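Local coordinates for protein ribonucleoside triphosphate reductase (Lactobacillus leichmannii, PDB 1L1L) that reduces ribonucleoside triphosphates to the corresponding deoxyribonucleotides as a monomeric, allosterically regulated class II enzyme that depends on coenzyme B12, at residues W23-W28 against F608-V613; F565-Y570 against A688-I693. One frame throughout, in Å; residues are numbered along the deposited sequence.

Overall arrangement
Both contacts meet on one four-stranded antiparallel sheet, ordered 593-596, 603-611, 570-578, 690-692, and their centres lie 12 Å apart. Interaction 1 sets the turn leading into helix 27-32 against the end of strand 603-611, while interaction 2 brings the start of strand 570-578 to the edge strand 690-692. Along the chain the segments alternate, 23-28, 565-570, 608-613, 688-693, so each contact closes a long excursion. They touch through A612 N and A569 O, a probable hydrogen bond at 2.9 Å. The two contact centres lie about 23 and 24 Å from the centre of the chain, and the sheet thus ties the N-terminal region to C-terminal parts of this monomeric reductase.

Interaction 1 of 2, residues W23-W28 against F608-V613; sequences WGKLGW and FPIKAV
The turn that leads into helix 27-32 packs K25 and L26 against F608, P609 and I610, near the end of strand 603-611, and so joins the N-terminal region of the reductase to its antiparallel sheet. No direct hydrogen bond spans the two segments. Side-chain packing holds them together, with a water bridging weakly at the margin, and K25 and I610 have the nearest CA atoms. L26 brings its branched end to the strand, with CG 3.6 Å from I610 CD1. The two side chains cross at about a right angle. L26 and F608 are also neighbours, though their exact spacing in the model is doubtful. The ring of F608 is approached obliquely from the turn's backbone, where K25 O comes within 3.5 Å of F608 CD2.

K25 and I610 run past one another in opposite directions, and K25 CB meets I610 CG1 at 3.7 Å. With chi1 at -72°, K25 CG is set 3.7 Å from P609 O; the lysine chain then bends at chi2 (-64°) and again at chi4 (65°). Its ammonium group gives a hydrogen bond to a water 2.8 Å from NZ, and this water also accepts a weak bond from K611 N. At the exposed margin the lysine thus lays its aliphatic part on the strand, its charged end held by the water and, weakly, by Y698 OH of helix 695-704, whereas L26 and F608 are buried. Within the turn, G27 N bonds to G24 O at 2.9 Å, closing the backbone just as the helix begins.

F608 and I610 bond through their backbones to Q573 and L571 of strand 570-578, whose I575 also touches L26 and F608. Helix 695-704 lies along P609 and K611, and helix 709-719 packs on W23 and W28.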
# COMPACT_ATOMS: atom_id res chain seq x y z
N TRP A 23 3.02 16.53 -16.05
CA TRP A 23 2.32 16.77 -14.79
C TRP A 23 0.81 16.88 -14.99
O TRP A 23 0.35 17.44 -15.99
CB TRP A 23 2.79 18.07 -14.13
CG TRP A 23 4.22 18.10 -13.66
CD1 TRP A 23 5.20 18.96 -14.10
CD2 TRP A 23 4.80 17.35 -12.59
NE1 TRP A 23 6.34 18.80 -13.35
CE2 TRP A 23 6.13 17.82 -12.42
CE3 TRP A 23 4.33 16.33 -11.75
CZ2 TRP A 23 6.99 17.30 -11.44
CZ3 TRP A 23 5.19 15.81 -10.77
CH2 TRP A 23 6.50 16.30 -10.63
N GLY A 24 0.05 16.35 -14.04
CA GLY A 24 -1.39 16.47 -14.13
C GLY A 24 -1.68 17.83 -13.54
O GLY A 24 -0.77 18.47 -13.01
N LYS A 25 -2.92 18.30 -13.62
CA LYS A 25 -3.26 19.61 -13.06
C LYS A 25 -2.90 19.71 -11.57
O LYS A 25 -2.63 20.80 -11.08
CB LYS A 25 -4.74 19.92 -13.27
CG LYS A 25 -5.12 20.24 -14.72
CD LYS A 25 -4.45 21.50 -15.21
CE LYS A 25 -4.73 21.75 -16.69
NZ LYS A 25 -6.18 22.01 -16.94
N LEU A 26 -2.88 18.58 -10.87
CA LEU A 26 -2.55 18.57 -9.43
C LEU A 26 -1.17 17.97 -9.22
O LEU A 26 -0.68 17.90 -8.09
CB LEU A 26 -3.56 17.71 -8.64
CG LEU A 26 -5.06 17.72 -8.96
CD1 LEU A 26 -5.79 16.72 -8.06
CD2 LEU A 26 -5.61 19.09 -8.75
N GLY A 27 -0.54 17.53 -10.31
CA GLY A 27 0.76 16.89 -10.24
C GLY A 27 1.92 17.50 -9.48
O GLY A 27 2.40 16.94 -8.50
N TRP A 28 2.40 18.66 -9.94
CA TRP A 28 3.53 19.28 -9.28
C TRP A 28 3.30 19.57 -7.82
O TRP A 28 4.17 19.34 -6.98
CB TRP A 28 3.90 20.59 -9.97
CG TRP A 28 5.14 21.16 -9.42
CD1 TRP A 28 6.42 20.79 -9.71
CD2 TRP A 28 5.23 22.20 -8.45
NE1 TRP A 28 7.30 21.53 -8.97
CE2 TRP A 28 6.59 22.41 -8.19
CE3 TRP A 28 4.28 22.98 -7.77
CZ2 TRP A 28 7.04 23.37 -7.28
CZ3 TRP A 28 4.72 23.93 -6.87
CH2 TRP A 28 6.10 24.12 -6.63
N PHE A 608 -8.88 23.28 -8.29
CA PHE A 608 -8.17 22.95 -9.53
C PHE A 608 -9.12 22.45 -10.60
O PHE A 608 -9.69 21.36 -10.48
CB PHE A 608 -7.11 21.85 -9.29
CG PHE A 608 -5.99 22.25 -8.37
CD1 PHE A 608 -6.19 22.33 -6.99
CD2 PHE A 608 -4.72 22.55 -8.89
CE1 PHE A 608 -5.14 22.71 -6.14
CE2 PHE A 608 -3.68 22.93 -8.05
CZ PHE A 608 -3.88 23.01 -6.67
N PRO A 609 -9.34 23.24 -11.66
CA PRO A 609 -10.24 22.80 -12.73
C PRO A 609 -9.55 21.63 -13.45
O PRO A 609 -8.35 21.71 -13.73
CB PRO A 609 -10.35 24.04 -13.63
CG PRO A 609 -10.12 25.18 -12.67
CD PRO A 609 -8.98 24.66 -11.82
N ILE A 610 -10.27 20.55 -13.72
CA ILE A 610 -9.66 19.40 -14.39
C ILE A 610 -10.54 18.74 -15.44
O ILE A 610 -11.72 18.45 -15.21
CB ILE A 610 -9.24 18.30 -13.37
CG1 ILE A 610 -8.17 18.84 -12.43
CG2 ILE A 610 -8.72 17.08 -14.12
CD1 ILE A 610 -7.67 17.83 -11.42
N LYS A 611 -9.94 18.48 -16.60
CA LYS A 611 -10.64 17.84 -17.69
C LYS A 611 -10.10 16.43 -17.87
O LYS A 611 -8.90 16.23 -18.02
CB LYS A 611 -10.45 18.61 -18.99
CG LYS A 611 -11.12 17.96 -20.19
CD LYS A 611 -10.99 18.83 -21.44
CE LYS A 611 -11.73 18.20 -22.63
NZ LYS A 611 -11.68 19.06 -23.85
N ALA A 612 -10.99 15.45 -17.85
CA ALA A 612 -10.56 14.07 -18.01
C ALA A 612 -10.38 13.74 -19.48
O ALA A 612 -11.06 14.30 -20.35
CB ALA A 612 -11.58 13.12 -17.40
N VAL A 613 -9.43 12.85 -19.76
CA VAL A 613 -9.17 12.41 -21.12
C VAL A 613 -10.46 11.85 -21.69
O VAL A 613 -11.23 11.19 -20.99
CB VAL A 613 -8.10 11.31 -21.14
CG1 VAL A 613 -7.91 10.79 -22.55
CG2 VAL A 613 -6.80 11.85 -20.59
O HOH W 1 -6.65 19.25 -17.22

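Interaction 2 of 2, residues F565-Y570 against A688-I693; sequences FHYGAY and APKEPI
Y567 lays one face of its ring over the side chain of K690, the two crossing at a slant. K690 CB sits over the face, toward the rim, 4.1 Å from the ring centroid and 26° off its normal, a CH-pi contact. Beyond CG the lysine is extended, and its CD passes 3.8 Å from Y567 CB, so the aliphatic chain follows the tyrosine from ring to root. With CG anti to the backbone N (chi1 179°), Y567 reaches out to the strand, where CE1 comes 3.3 Å from K690 O. P692 CD takes up a place at the ring's edge, near its plane. A water that donates to K690 O at 2.8 Å also has a weak bond with Y567 OH.

At the other end of the contact the backbones take over. I693 N donates to Y570 O over 2.8 Å and almost straight, 173° at the hydrogen, although the donor lies well above the carbonyl plane. P692 CA adds a CA-H...O contact to the same oxygen. Alongside, Y570 CB packs on I693 CG1 at 3.8 Å, and a second water bridges Y570 N and I693 O. The phenol of Y570 leads elsewhere, its OH bonding to D616.

E691 continues the pairing through its backbone to I572, and its carboxylate forms a salt bridge with R574. The whole is an antiparallel edge pairing, in which the short strand 690-692 completes the sheet beside strand 570-578 and Y567, in the loop before strand 570-578, lies against K690 and P692 of that edge strand.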
# COMPACT_ATOMS: atom_id res chain seq x y z
N PHE A 565 -12.53 4.33 -13.23
CA PHE A 565 -13.05 5.31 -14.17
C PHE A 565 -12.96 6.66 -13.47
O PHE A 565 -12.74 6.73 -12.27
CB PHE A 565 -14.50 4.98 -14.51
CG PHE A 565 -14.66 3.77 -15.37
CD1 PHE A 565 -14.56 3.86 -16.76
CD2 PHE A 565 -14.86 2.51 -14.80
CE1 PHE A 565 -14.66 2.73 -17.57
CE2 PHE A 565 -14.96 1.37 -15.60
CZ PHE A 565 -14.86 1.48 -16.99
N HIS A 566 -13.13 7.74 -14.23
CA HIS A 566 -13.06 9.07 -13.65
C HIS A 566 -14.32 9.43 -12.88
O HIS A 566 -15.42 8.97 -13.21
CB HIS A 566 -12.84 10.09 -14.76
CG HIS A 566 -11.46 10.07 -15.33
ND1 HIS A 566 -10.37 10.56 -14.65
CD2 HIS A 566 -10.99 9.61 -16.52
CE1 HIS A 566 -9.28 10.40 -15.39
NE2 HIS A 566 -9.64 9.82 -16.53
N TYR A 567 -14.17 10.24 -11.84
CA TYR A 567 -15.32 10.66 -11.06
C TYR A 567 -16.24 11.50 -11.94
O TYR A 567 -17.46 11.48 -11.76
CB TYR A 567 -14.87 11.46 -9.84
CG TYR A 567 -16.02 11.96 -9.00
CD1 TYR A 567 -16.58 13.21 -9.23
CD2 TYR A 567 -16.56 11.17 -7.99
CE1 TYR A 567 -17.67 13.66 -8.49
CE2 TYR A 567 -17.65 11.60 -7.24
CZ TYR A 567 -18.19 12.85 -7.49
OH TYR A 567 -19.26 13.29 -6.75
N GLY A 568 -15.66 12.23 -12.90
CA GLY A 568 -16.44 13.06 -13.80
C GLY A 568 -15.63 13.61 -14.97
O GLY A 568 -14.41 13.71 -14.88
N ALA A 569 -16.30 13.97 -16.06
CA ALA A 569 -15.63 14.50 -17.26
C ALA A 569 -14.93 15.83 -16.99
O ALA A 569 -13.76 16.02 -17.33
CB ALA A 569 -16.64 14.67 -18.38
N TYR A 570 -15.67 16.76 -16.39
CA TYR A 570 -15.16 18.07 -16.05
C TYR A 570 -15.45 18.26 -14.57
O TYR A 570 -16.59 18.13 -14.13
CB TYR A 570 -15.87 19.14 -16.87
CG TYR A 570 -15.62 19.04 -18.35
CD1 TYR A 570 -14.41 19.47 -18.90
CD2 TYR A 570 -16.58 18.50 -19.21
CE1 TYR A 570 -14.17 19.37 -20.27
CE2 TYR A 570 -16.34 18.39 -20.57
CZ TYR A 570 -15.13 18.82 -21.09
OH TYR A 570 -14.89 18.71 -22.45
N ALA A 688 -17.60 19.78 -1.81
CA ALA A 688 -17.08 18.55 -2.40
C ALA A 688 -15.63 18.56 -2.86
O ALA A 688 -15.18 19.51 -3.51
CB ALA A 688 -17.97 18.14 -3.58
N PRO A 689 -14.87 17.50 -2.53
CA PRO A 689 -13.47 17.40 -2.93
C PRO A 689 -13.41 17.28 -4.46
O PRO A 689 -12.40 17.61 -5.08
CB PRO A 689 -12.98 16.14 -2.22
CG PRO A 689 -14.22 15.31 -2.13
CD PRO A 689 -15.26 16.33 -1.72
N LYS A 690 -14.51 16.80 -5.04
CA LYS A 690 -14.64 16.66 -6.49
C LYS A 690 -16.04 17.11 -6.89
O LYS A 690 -17.02 16.40 -6.69
CB LYS A 690 -14.40 15.21 -6.93
CG LYS A 690 -12.96 14.75 -6.77
CD LYS A 690 -12.76 13.37 -7.38
CE LYS A 690 -11.41 12.77 -6.99
NZ LYS A 690 -11.23 11.39 -7.55
N GLU A 691 -16.11 18.30 -7.48
CA GLU A 691 -17.37 18.89 -7.91
C GLU A 691 -17.49 18.88 -9.43
O GLU A 691 -16.67 19.48 -10.13
CB GLU A 691 -17.45 20.32 -7.40
CG GLU A 691 -18.77 21.03 -7.63
CD GLU A 691 -18.71 22.49 -7.21
OE1 GLU A 691 -17.98 22.79 -6.24
OE2 GLU A 691 -19.40 23.33 -7.83
N PRO A 692 -18.50 18.19 -9.97
CA PRO A 692 -18.66 18.15 -11.44
C PRO A 692 -19.17 19.47 -12.05
O PRO A 692 -20.03 20.14 -11.47
CB PRO A 692 -19.61 16.98 -11.65
CG PRO A 692 -20.45 16.99 -10.40
CD PRO A 692 -19.42 17.25 -9.32
N ILE A 693 -18.63 19.82 -13.21
CA ILE A 693 -19.02 21.04 -13.92
C ILE A 693 -19.10 20.76 -15.42
O ILE A 693 -18.58 19.74 -15.89
CB ILE A 693 -17.99 22.18 -13.69
CG1 ILE A 693 -16.60 21.70 -14.12
CG2 ILE A 693 -18.01 22.60 -12.23
CD1 ILE A 693 -15.51 22.73 -13.99
O HOH W 2 -19.62 16.49 -5.61
O HOH W 3 -18.71 16.96 -16.15